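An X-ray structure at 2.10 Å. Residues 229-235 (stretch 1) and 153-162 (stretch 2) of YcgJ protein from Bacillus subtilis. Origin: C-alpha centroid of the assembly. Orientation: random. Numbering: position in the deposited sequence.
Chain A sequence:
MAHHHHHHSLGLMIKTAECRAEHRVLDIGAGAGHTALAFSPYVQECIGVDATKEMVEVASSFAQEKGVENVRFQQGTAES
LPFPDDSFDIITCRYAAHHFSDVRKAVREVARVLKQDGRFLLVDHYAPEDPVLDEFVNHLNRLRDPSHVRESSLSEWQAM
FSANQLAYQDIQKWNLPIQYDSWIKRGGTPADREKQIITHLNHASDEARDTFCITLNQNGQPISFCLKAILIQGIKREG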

# COMPACT_ATOMS: atom_id res chain seq x y z
N ALA A 229 7.33 2.55 6.90
CA ALA A 229 7.05 2.06 5.55
C ALA A 229 8.01 0.98 5.20
O ALA A 229 9.11 0.92 5.74
CB ALA A 229 7.16 3.19 4.56
N ILE A 230 7.57 0.10 4.30
CA ILE A 230 8.39 -1.01 3.86
C ILE A 230 8.06 -1.41 2.41
O ILE A 230 6.95 -1.21 1.94
CB ILE A 230 8.20 -2.20 4.84
CG1 ILE A 230 9.29 -3.25 4.66
CG2 ILE A 230 6.77 -2.75 4.71
CD1 ILE A 230 9.28 -4.39 5.73
N LEU A 231 9.05 -1.98 1.72
CA LEU A 231 8.79 -2.80 0.55
C LEU A 231 9.10 -4.22 0.93
O LEU A 231 10.25 -4.54 1.32
CB LEU A 231 9.63 -2.41 -0.67
CG LEU A 231 9.60 -3.43 -1.84
CD1 LEU A 231 8.21 -3.61 -2.39
CD2 LEU A 231 10.54 -2.99 -2.98
N ILE A 232 8.09 -5.06 0.81
CA ILE A 232 8.21 -6.49 1.01
C ILE A 232 8.11 -7.13 -0.37
O ILE A 232 7.25 -6.76 -1.18
CB ILE A 232 7.06 -7.02 1.90
CG1 ILE A 232 7.19 -6.51 3.33
CG2 ILE A 232 6.99 -8.55 1.90
CD1 ILE A 232 5.86 -6.46 4.05
N GLN A 233 8.98 -8.10 -0.62
CA GLN A 233 8.87 -8.97 -1.78
C GLN A 233 8.43 -10.37 -1.36
O GLN A 233 9.06 -10.99 -0.48
CB GLN A 233 10.17 -9.04 -2.56
CG GLN A 233 10.07 -9.87 -3.84
CD GLN A 233 11.26 -9.68 -4.77
OE1 GLN A 233 11.11 -9.23 -5.90
NE2 GLN A 233 12.42 -10.04 -4.31
N GLY A 234 7.35 -10.83 -1.97
CA GLY A 234 6.94 -12.24 -1.93
C GLY A 234 7.29 -12.97 -3.22
O GLY A 234 7.12 -12.44 -4.32
N ILE A 235 7.83 -14.18 -3.10
CA ILE A 235 8.05 -15.02 -4.26
C ILE A 235 7.28 -16.33 -4.06
O ILE A 235 7.41 -16.99 -3.02
CB ILE A 235 9.58 -15.27 -4.54
CG1 ILE A 235 10.27 -13.96 -4.90
CG2 ILE A 235 9.75 -16.26 -5.70
CD1 ILE A 235 11.73 -14.02 -4.89
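Stretch 2 (153-162) SLSEWQAMFS

At the centre of the contact stands Ile-232, whose branched side chain meets three residues of the helix. Its CD1 lies 4.0 Å from CG of Trp-157, over one face of the indole; the same methyl is 4.3 Å from the centroid of the five-membered ring, a CH-pi contact. Its CG2 reaches CE2 of Phe-161 at 3.5 Å, while CD1 also approaches CD2 of Leu-154 at 4.3 Å. Isoleucine suits this place because its two arms can touch different neighbours at once.

Toward the start of both segments, Ile-230 CD1 packs against Leu-154 CD2 at 3.6 Å. The CA-to-CB bond of Leu-154 points sideways, but its flexible side chain brings the methyl end nearer the strand. At the other end, Gly-234 CA lies 3.5 Å from Phe-161 CE2. A CB on this residue would sit 2.8 Å from that same ring atom, a clash, so the absence of a side chain lets the phenyl ring come close to the backbone.

This pattern follows from the backbones. Residues 229-235 form an extended strand, whose alternation turns Ile-230 and Ile-232 toward the helix and Gln-233 away. Residues 154-162 are helical, and Leu-154, Trp-157 and Phe-161, spaced three and four apart, recur along one side. The two axes run nearly parallel, 12° apart, with a closest approach of 10.2 Å. No hydrogen bond joins them; the contact, burying 254 Å² in total, rests on apolar packing.

The polar edge belongs to the helix itself. Ser-153, at the N-cap, accepts a bond at OG from Glu-156 N (3.2 Å), satisfying an amide that the first turn leaves without a helical carbonyl. Glu-156 OE2 in turn accepts from Ser-153 N at 2.9 Å, making the cap reciprocal.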

# COMPACT_ATOMS: atom_id res chain seq x y z
N SER A 153 1.05 -5.75 11.08
CA SER A 153 2.44 -5.78 11.51
C SER A 153 3.29 -6.62 10.55
O SER A 153 2.74 -7.38 9.75
CB SER A 153 2.52 -6.33 12.95
OG SER A 153 2.24 -7.71 12.98
N LEU A 154 4.62 -6.52 10.65
CA LEU A 154 5.52 -7.34 9.83
C LEU A 154 5.45 -8.84 10.14
O LEU A 154 5.54 -9.68 9.24
CB LEU A 154 6.97 -6.83 9.92
CG LEU A 154 7.16 -5.38 9.45
CD1 LEU A 154 8.63 -4.99 9.52
CD2 LEU A 154 6.61 -5.13 8.09
N SER A 155 5.29 -9.16 11.41
CA SER A 155 4.94 -10.53 11.84
C SER A 155 3.77 -11.09 11.12
O SER A 155 3.80 -12.22 10.67
CB SER A 155 4.50 -10.48 13.31
OG SER A 155 5.61 -10.67 14.06
N GLU A 156 2.69 -10.32 11.11
CA GLU A 156 1.49 -10.74 10.42
C GLU A 156 1.71 -10.97 8.93
O GLU A 156 1.21 -11.95 8.40
CB GLU A 156 0.35 -9.75 10.66
CG GLU A 156 -0.14 -9.80 12.10
CD GLU A 156 -1.15 -8.71 12.43
OE1 GLU A 156 -2.01 -8.98 13.31
OE2 GLU A 156 -1.09 -7.59 11.86
N TRP A 157 2.44 -10.08 8.26
CA TRP A 157 2.75 -10.30 6.84
C TRP A 157 3.58 -11.53 6.63
O TRP A 157 3.34 -12.29 5.69
CB TRP A 157 3.53 -9.11 6.25
CG TRP A 157 2.66 -7.93 5.96
CD1 TRP A 157 2.71 -6.71 6.55
CD2 TRP A 157 1.60 -7.87 5.01
NE1 TRP A 157 1.77 -5.88 6.01
CE2 TRP A 157 1.06 -6.56 5.07
CE3 TRP A 157 1.07 -8.78 4.09
CZ2 TRP A 157 0.01 -6.14 4.23
CZ3 TRP A 157 0.02 -8.36 3.26
CH2 TRP A 157 -0.50 -7.06 3.34
N GLN A 158 4.57 -11.74 7.48
CA GLN A 158 5.38 -12.95 7.38
C GLN A 158 4.53 -14.23 7.52
O GLN A 158 4.75 -15.19 6.77
CB GLN A 158 6.50 -12.97 8.40
CG GLN A 158 7.53 -11.95 8.14
CD GLN A 158 8.46 -11.81 9.28
OE1 GLN A 158 9.02 -12.79 9.74
NE2 GLN A 158 8.65 -10.61 9.73
N ALA A 159 3.59 -14.22 8.46
CA ALA A 159 2.73 -15.39 8.72
C ALA A 159 1.76 -15.63 7.55
O ALA A 159 1.57 -16.77 7.13
CB ALA A 159 1.96 -15.22 10.02
N MSE A 160 1.18 -14.55 7.02
CA MSE A 160 0.32 -14.65 5.82
C MSE A 160 1.07 -15.14 4.56
O MSE A 160 0.55 -15.92 3.79
CB MSE A 160 -0.32 -13.31 5.52
CG MSE A 160 -1.24 -12.85 6.63
SE MSE A 160 -2.43 -11.33 6.17
CE MSE A 160 -1.27 -9.82 6.73
N PHE A 161 2.30 -14.68 4.36
CA PHE A 161 3.09 -15.17 3.25
C PHE A 161 3.36 -16.65 3.39
O PHE A 161 3.19 -17.41 2.43
CB PHE A 161 4.40 -14.41 3.11
CG PHE A 161 4.28 -13.11 2.39
CD1 PHE A 161 3.14 -12.32 2.50
CD2 PHE A 161 5.33 -12.65 1.61
CE1 PHE A 161 3.06 -11.10 1.83
CE2 PHE A 161 5.25 -11.42 0.97
CZ PHE A 161 4.12 -10.65 1.07
N SER A 162 3.77 -17.06 4.59
CA SER A 162 4.04 -18.46 4.87
C SER A 162 2.80 -19.33 4.67
O SER A 162 2.93 -20.44 4.15
CB SER A 162 4.59 -18.63 6.30
OG SER A 162 5.28 -19.86 6.42